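Local coordinates for putative siderophore-degrading esterase (Eurofung) (PDB 6GUO), which hydrolyses the ester bonds of the bacterial xenosiderophore enterobactin, allowing its iron to be released inside the fungal cell, at residues S51-F64 with T82-T94. Sequence-based numbering, arbitrary orientation.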
ATOM      1  N   SER A  51      -8.086   4.510  23.794  1.00 22.00           N
ATOM      2  CA  SER A  51      -6.632   4.402  23.776  1.00 22.32           C
ATOM      3  C   SER A  51      -6.173   4.210  22.338  1.00 20.84           C
ATOM      4  O   SER A  51      -6.995   4.092  21.421  1.00 19.96           O
ATOM      5  CB  SER A  51      -6.182   3.230  24.645  1.00 24.20           C
ATOM      6  OG  SER A  51      -6.613   3.420  25.981  1.00 27.30           O
ATOM      7  N   ALA A  52      -4.862   4.184  22.137  1.00 19.56           N
ATOM      8  CA  ALA A  52      -4.308   3.995  20.801  1.00 19.99           C
ATOM      9  C   ALA A  52      -2.923   3.381  20.841  1.00 19.56           C
ATOM     10  O   ALA A  52      -2.251   3.398  21.868  1.00 21.65           O
ATOM     11  CB  ALA A  52      -4.260   5.320  20.059  1.00 19.83           C
ATOM     12  N   ASN A  53      -2.524   2.819  19.708  1.00 17.70           N
ATOM     13  CA  ASN A  53      -1.136   2.494  19.443  1.00 16.96           C
ATOM     14  C   ASN A  53      -0.631   3.516  18.440  1.00 15.33           C
ATOM     15  O   ASN A  53      -1.398   4.362  17.974  1.00 14.81           O
ATOM     16  CB  ASN A  53      -1.023   1.061  18.933  1.00 17.99           C
ATOM     17  CG  ASN A  53      -1.491   0.052  19.969  1.00 19.37           C
ATOM     18  OD1 ASN A  53      -1.169   0.178  21.147  1.00 21.68           O
ATOM     19  ND2 ASN A  53      -2.274  -0.932  19.542  1.00 21.83           N
ATOM     20  N   ALA A  54       0.662   3.475  18.153  1.00 14.79           N
ATOM     21  CA  ALA A  54       1.275   4.446  17.251  1.00 14.92           C
ATOM     22  C   ALA A  54       2.356   3.797  16.407  1.00 15.45           C
ATOM     23  O   ALA A  54       3.097   2.943  16.889  1.00 17.67           O
ATOM     24  CB  ALA A  54       1.852   5.608  18.042  1.00 14.63           C
ATOM     25  N   VAL A  55       2.438   4.209  15.144  1.00 14.16           N
ATOM     26  CA  VAL A  55       3.514   3.780  14.265  1.00 14.20           C
ATOM     27  C   VAL A  55       4.203   5.023  13.721  1.00 13.78           C
ATOM     28  O   VAL A  55       3.548   5.942  13.216  1.00 14.66           O
ATOM     29  CB  VAL A  55       3.042   2.821  13.142  1.00 15.10           C
ATOM     30  CG1 VAL A  55       1.997   3.449  12.229  1.00 16.21           C
ATOM     31  CG2 VAL A  55       4.236   2.313  12.347  1.00 15.36           C
ATOM     32  N   TYR A  56       5.526   5.042  13.878  1.00 13.66           N
ATOM     33  CA  TYR A  56       6.384   6.124  13.418  1.00 14.02           C
ATOM     34  C   TYR A  56       7.093   5.663  12.151  1.00 14.12           C
ATOM     35  O   TYR A  56       7.652   4.567  12.116  1.00 14.88           O
ATOM     36  CB  TYR A  56       7.382   6.516  14.519  1.00 14.73           C
ATOM     37  CG  TYR A  56       6.702   7.210  15.677  1.00 16.07           C
ATOM     38  CD1 TYR A  56       6.715   8.598  15.787  1.00 16.55           C
ATOM     39  CD2 TYR A  56       6.008   6.482  16.645  1.00 16.67           C
ATOM     40  CE1 TYR A  56       6.067   9.244  16.829  1.00 17.66           C
ATOM     41  CE2 TYR A  56       5.355   7.121  17.691  1.00 17.87           C
ATOM     42  CZ  TYR A  56       5.394   8.500  17.782  1.00 18.39           C
ATOM     43  OH  TYR A  56       4.746   9.139  18.812  1.00 19.79           O
ATOM     44  N   LEU A  57       7.056   6.497  11.114  1.00 14.29           N
ATOM     45  CA  LEU A  57       7.612   6.159   9.809  1.00 14.79           C
ATOM     46  C   LEU A  57       8.706   7.150   9.428  1.00 14.13           C
ATOM     47  O   LEU A  57       8.470   8.349   9.446  1.00 14.58           O
ATOM     48  CB  LEU A  57       6.518   6.211   8.742  1.00 16.34           C
ATOM     49  CG  LEU A  57       5.171   5.541   9.015  1.00 18.09           C
ATOM     50  CD1 LEU A  57       4.183   5.916   7.917  1.00 19.41           C
ATOM     51  CD2 LEU A  57       5.328   4.039   9.092  1.00 19.60           C
ATOM     52  N   VAL A  58       9.889   6.645   9.075  1.00 14.23           N
ATOM     53  CA  VAL A  58      10.921   7.492   8.444  1.00 15.70           C
ATOM     54  C   VAL A  58      10.773   7.372   6.926  1.00 16.35           C
ATOM     55  O   VAL A  58      10.088   6.474   6.456  1.00 17.19           O
ATOM     56  CB  VAL A  58      12.343   7.196   8.959  1.00 16.90           C
ATOM     57  CG1 VAL A  58      12.412   7.498  10.450  1.00 17.87           C
ATOM     58  CG2 VAL A  58      12.790   5.767   8.662  1.00 17.74           C
ATOM     59  N   ASP A  59      11.381   8.284   6.167  1.00 18.53           N
ATOM     60  CA  ASP A  59      10.964   8.558   4.766  1.00 19.10           C
ATOM     61  C   ASP A  59       9.461   8.824   4.727  1.00 17.90           C
ATOM     62  O   ASP A  59       8.722   8.259   3.902  1.00 19.00           O
ATOM     63  CB  ASP A  59      11.307   7.415   3.800  1.00 20.17           C
ATOM     64  CG  ASP A  59      12.788   7.215   3.622  1.00 21.67           C
ATOM     65  OD1 ASP A  59      13.525   8.215   3.460  1.00 23.90           O
ATOM     66  OD2 ASP A  59      13.223   6.046   3.599  1.00 23.80           O
ATOM     67  N   GLY A  60       9.016   9.673   5.644  1.00 17.48           N
ATOM     68  CA  GLY A  60       7.594   9.889   5.900  1.00 17.05           C
ATOM     69  C   GLY A  60       6.739  10.204   4.686  1.00 16.41           C
ATOM     70  O   GLY A  60       5.623   9.686   4.560  1.00 17.10           O
ATOM     71  N   ASN A  61       7.273  11.027   3.782  1.00 15.67           N
ATOM     72  CA  ASN A  61       6.528  11.457   2.590  1.00 15.25           C
ATOM     73  C   ASN A  61       6.174  10.292   1.663  1.00 15.26           C
ATOM     74  O   ASN A  61       5.207  10.385   0.911  1.00 17.32           O
ATOM     75  CB  ASN A  61       7.290  12.499   1.760  1.00 16.01           C
ATOM     76  CG  ASN A  61       7.865  13.626   2.591  1.00 17.03           C
ATOM     77  OD1 ASN A  61       8.939  13.484   3.159  1.00 18.20           O
ATOM     78  ND2 ASN A  61       7.171  14.759   2.638  1.00 18.71           N
ATOM     79  N   ALA A  62       6.975   9.225   1.691  1.00 14.06           N
ATOM     80  CA  ALA A  62       6.788   8.061   0.812  1.00 13.97           C
ATOM     81  C   ALA A  62       5.891   6.965   1.376  1.00 13.50           C
ATOM     82  O   ALA A  62       5.461   6.087   0.623  1.00 14.44           O
ATOM     83  CB  ALA A  62       8.145   7.467   0.465  1.00 14.92           C
ATOM     84  N   LEU A  63       5.636   6.997   2.683  1.00 13.28           N
ATOM     85  CA  LEU A  63       4.973   5.894   3.404  1.00 13.63           C
ATOM     86  C   LEU A  63       3.681   6.234   4.146  1.00 13.76           C
ATOM     87  O   LEU A  63       2.901   5.328   4.460  1.00 15.25           O
ATOM     88  CB  LEU A  63       5.948   5.317   4.419  1.00 13.57           C
ATOM     89  CG  LEU A  63       7.324   4.892   3.907  1.00 14.13           C
ATOM     90  CD1 LEU A  63       8.158   4.410   5.075  1.00 14.67           C
ATOM     91  CD2 LEU A  63       7.200   3.811   2.849  1.00 14.26           C
ATOM     92  N   PHE A  64       3.465   7.516   4.430  1.00 13.61           N
ATOM     93  CA  PHE A  64       2.356   7.986   5.262  1.00 14.21           C
ATOM     94  C   PHE A  64       0.995   7.489   4.800  1.00 14.61           C
ATOM     95  O   PHE A  64       0.234   6.926   5.582  1.00 15.97           O
ATOM     96  CB  PHE A  64       2.358   9.515   5.276  1.00 14.53           C
ATOM     97  CG  PHE A  64       1.200  10.127   6.010  1.00 14.31           C
ATOM     98  CD1 PHE A  64       1.067   9.970   7.383  1.00 14.52           C
ATOM     99  CD2 PHE A  64       0.258  10.889   5.330  1.00 14.60           C
ATOM    100  CE1 PHE A  64       0.012  10.554   8.066  1.00 14.58           C
ATOM    101  CE2 PHE A  64      -0.802  11.472   6.004  1.00 14.97           C
ATOM    102  CZ  PHE A  64      -0.924  11.307   7.377  1.00 14.99           C
ATOM    103  N   THR A  82      -7.708  -1.860  18.838  1.00 18.43           N
ATOM    104  CA  THR A  82      -7.168  -0.571  19.230  1.00 17.19           C
ATOM    105  C   THR A  82      -6.770   0.191  17.969  1.00 17.25           C
ATOM    106  O   THR A  82      -6.104  -0.362  17.089  1.00 17.91           O
ATOM    107  CB  THR A  82      -5.950  -0.751  20.155  1.00 17.77           C
ATOM    108  OG1 THR A  82      -6.338  -1.523  21.305  1.00 19.32           O
ATOM    109  CG2 THR A  82      -5.385   0.596  20.613  1.00 17.78           C
ATOM    110  N   GLY A  83      -7.205   1.446  17.886  1.00 16.45           N
ATOM    111  CA  GLY A  83      -6.863   2.326  16.775  1.00 15.94           C
ATOM    112  C   GLY A  83      -5.393   2.700  16.811  1.00 16.01           C
ATOM    113  O   GLY A  83      -4.761   2.665  17.871  1.00 16.60           O
ATOM    114  N   THR A  84      -4.850   3.052  15.650  1.00 15.58           N
ATOM    115  CA  THR A  84      -3.441   3.388  15.526  1.00 15.26           C
ATOM    116  C   THR A  84      -3.274   4.761  14.894  1.00 14.40           C
ATOM    117  O   THR A  84      -3.882   5.064  13.867  1.00 15.45           O
ATOM    118  CB  THR A  84      -2.677   2.327  14.710  1.00 15.36           C
ATOM    119  OG1 THR A  84      -2.892   1.038  15.292  1.00 16.81           O
ATOM    120  CG2 THR A  84      -1.182   2.615  14.692  1.00 15.12           C
ATOM    121  N   VAL A  85      -2.455   5.589  15.538  1.00 13.94           N
ATOM    122  CA  VAL A  85      -2.047   6.881  14.999  1.00 13.49           C
ATOM    123  C   VAL A  85      -0.780   6.673  14.168  1.00 13.20           C
ATOM    124  O   VAL A  85       0.134   5.969  14.595  1.00 13.38           O
ATOM    125  CB  VAL A  85      -1.814   7.903  16.140  1.00 13.29           C
ATOM    126  CG1 VAL A  85      -1.209   9.207  15.623  1.00 13.48           C
ATOM    127  CG2 VAL A  85      -3.121   8.183  16.861  1.00 13.45           C
ATOM    128  N   VAL A  86      -0.736   7.286  12.985  1.00 12.88           N
ATOM    129  CA  VAL A  86       0.438   7.242  12.113  1.00 12.63           C
ATOM    130  C   VAL A  86       1.148   8.579  12.228  1.00 13.20           C
ATOM    131  O   VAL A  86       0.514   9.629  12.115  1.00 13.68           O
ATOM    132  CB  VAL A  86       0.059   7.001  10.638  1.00 12.69           C
ATOM    133  CG1 VAL A  86       1.296   6.976   9.747  1.00 13.15           C
ATOM    134  CG2 VAL A  86      -0.719   5.702  10.496  1.00 12.79           C
ATOM    135  N   ILE A  87       2.455   8.516  12.463  1.00 13.00           N
ATOM    136  CA  ILE A  87       3.318   9.689  12.523  1.00 12.91           C
ATOM    137  C   ILE A  87       4.444   9.488  11.515  1.00 13.20           C
ATOM    138  O   ILE A  87       5.334   8.661  11.715  1.00 13.71           O
ATOM    139  CB  ILE A  87       3.881   9.911  13.940  1.00 13.21           C
ATOM    140  CG1 ILE A  87       2.744   9.941  14.974  1.00 13.97           C
ATOM    141  CG2 ILE A  87       4.689  11.210  13.972  1.00 12.97           C
ATOM    142  CD1 ILE A  87       2.438   8.614  15.637  1.00 14.45           C
ATOM    143  N   ALA A  88       4.385  10.240  10.419  1.00 13.37           N
ATOM    144  CA  ALA A  88       5.364  10.140   9.353  1.00 13.73           C
ATOM    145  C   ALA A  88       6.321  11.309   9.476  1.00 14.65           C
ATOM    146  O   ALA A  88       5.886  12.451   9.474  1.00 16.39           O
ATOM    147  CB  ALA A  88       4.666  10.164   8.007  1.00 13.83           C
ATOM    148  N   ILE A  89       7.612  11.018   9.609  1.00 15.13           N
ATOM    149  CA  ILE A  89       8.635  12.057   9.735  1.00 15.81           C
ATOM    150  C   ILE A  89       9.365  12.157   8.404  1.00 16.38           C
ATOM    151  O   ILE A  89      10.086  11.233   7.993  1.00 16.60           O
ATOM    152  CB  ILE A  89       9.621  11.799  10.888  1.00 16.24           C
ATOM    153  CG1 ILE A  89       8.865  11.557  12.205  1.00 18.19           C
ATOM    154  CG2 ILE A  89      10.564  12.991  11.058  1.00 16.57           C
ATOM    155  CD1 ILE A  89       8.690  10.104  12.560  1.00 19.18           C
ATOM    156  N   GLY A  90       9.154  13.286   7.737  1.00 16.19           N
ATOM    157  CA  GLY A  90       9.680  13.524   6.408  1.00 16.54           C
ATOM    158  C   GLY A  90      10.151  14.949   6.238  1.00 16.97           C
ATOM    159  O   GLY A  90      10.623  15.580   7.190  1.00 17.30           O
ATOM    160  N   TYR A  91       9.993  15.458   5.019  1.00 18.65           N
ATOM    161  CA  TYR A  91      10.653  16.680   4.567  1.00 20.06           C
ATOM    162  C   TYR A  91       9.695  17.521   3.722  1.00 20.75           C
ATOM    163  O   TYR A  91       8.747  16.981   3.144  1.00 20.15           O
ATOM    164  CB  TYR A  91      11.887  16.293   3.746  1.00 20.47           C
ATOM    165  CG  TYR A  91      12.785  15.324   4.471  1.00 20.84           C
ATOM    166  CD1 TYR A  91      13.651  15.768   5.460  1.00 21.63           C
ATOM    167  CD2 TYR A  91      12.731  13.954   4.209  1.00 21.90           C
ATOM    168  CE1 TYR A  91      14.464  14.888   6.147  1.00 23.76           C
ATOM    169  CE2 TYR A  91      13.548  13.060   4.889  1.00 23.58           C
ATOM    170  CZ  TYR A  91      14.411  13.531   5.864  1.00 24.38           C
ATOM    171  OH  TYR A  91      15.219  12.654   6.549  1.00 26.08           O
ATOM    172  N   PRO A  92       9.932  18.847   3.643  1.00 23.50           N
ATOM    173  CA  PRO A  92       9.090  19.732   2.835  1.00 25.89           C
ATOM    174  C   PRO A  92       9.467  19.642   1.354  1.00 29.09           C
ATOM    175  O   PRO A  92      10.093  20.549   0.800  1.00 34.02           O
ATOM    176  CB  PRO A  92       9.382  21.118   3.428  1.00 26.13           C
ATOM    177  CG  PRO A  92      10.803  21.017   3.858  1.00 26.45           C
ATOM    178  CD  PRO A  92      10.956  19.613   4.381  1.00 23.68           C
ATOM    179  N   ILE A  93       9.063  18.539   0.732  1.00 30.23           N
ATOM    180  CA  ILE A  93       9.386  18.242  -0.663  1.00 30.87           C
ATOM    181  C   ILE A  93       8.073  18.107  -1.422  1.00 33.23           C
ATOM    182  O   ILE A  93       7.099  17.571  -0.885  1.00 32.26           O
ATOM    183  CB  ILE A  93      10.270  16.974  -0.809  1.00 32.81           C
ATOM    184  CG1 ILE A  93       9.626  15.742  -0.138  1.00 32.99           C
ATOM    185  CG2 ILE A  93      11.650  17.249  -0.223  1.00 33.73           C
ATOM    186  CD1 ILE A  93      10.443  14.472  -0.227  1.00 33.23           C
ATOM    187  N   THR A  94       8.051  18.617  -2.652  1.00 34.07           N
ATOM    188  CA  THR A  94       6.821  18.686  -3.453  1.00 37.47           C
ATOM    189  C   THR A  94       6.830  17.867  -4.749  1.00 36.29           C
ATOM    190  O   THR A  94       5.786  17.344  -5.127  1.00 40.62           O
ATOM    191  CB  THR A  94       6.473  20.146  -3.797  1.00 42.14           C
ATOM    192  OG1 THR A  94       7.571  20.752  -4.489  1.00 45.26           O
ATOM    193  CG2 THR A  94       6.173  20.931  -2.523  1.00 44.45           C
TER
HETATM  194  O   HOH W   1      -8.809   2.581  20.032  1.00 17.56           O
HETATM  195  O   HOH W   2      -3.771  -3.003  21.415  1.00 26.87           O
HETATM  196  O   HOH W   3      -3.837  -2.147  17.171  1.00 36.56           O
HETATM  197  O   HOH W   4      12.811  10.573   7.373  1.00 23.45           O
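Tyr-56 and Ile-87 stand side by side on one face of a parallel strand pair, pointing the same way. With CG1 of Ile-87 set beside its backbone N (chi1 -53°), CD1 reaches over one face of the tyrosine ring in a CH-pi contact, 3.8 Å from the ring centroid, while Ile-89 CD1 lies at the ring edge. On the other face of the sheet, Val-86 divides its methyls: CG2 lies alongside Val-55 CG1, whereas Val-86 CG1 meets Leu-57 CD1 at 3.6 Å and Phe-64 CD1 at 3.8 Å. The start of helix 60-77 approaches closely where Gly-60 O and Phe-64 CB both rest against the methyl of Ala-88.

Beyond the paired strands, the amide of Asn-61 grips the backbone of Tyr-91 twice. Its OD1 receives Tyr-91 N on a lone pair (2.9 Å), and its ND2 donates to Tyr-91 O (2.8 Å), so both ends of the amide are engaged and its rotation is fixed.

This is a classic beta-alpha-beta crossover of the alpha/beta-hydrolase sheet. Helix 60-77 packs over the Val-86 face and helix 131-150 over the Tyr-56 face, while strands 31-36 and 156-164 flank the pair within the sheet.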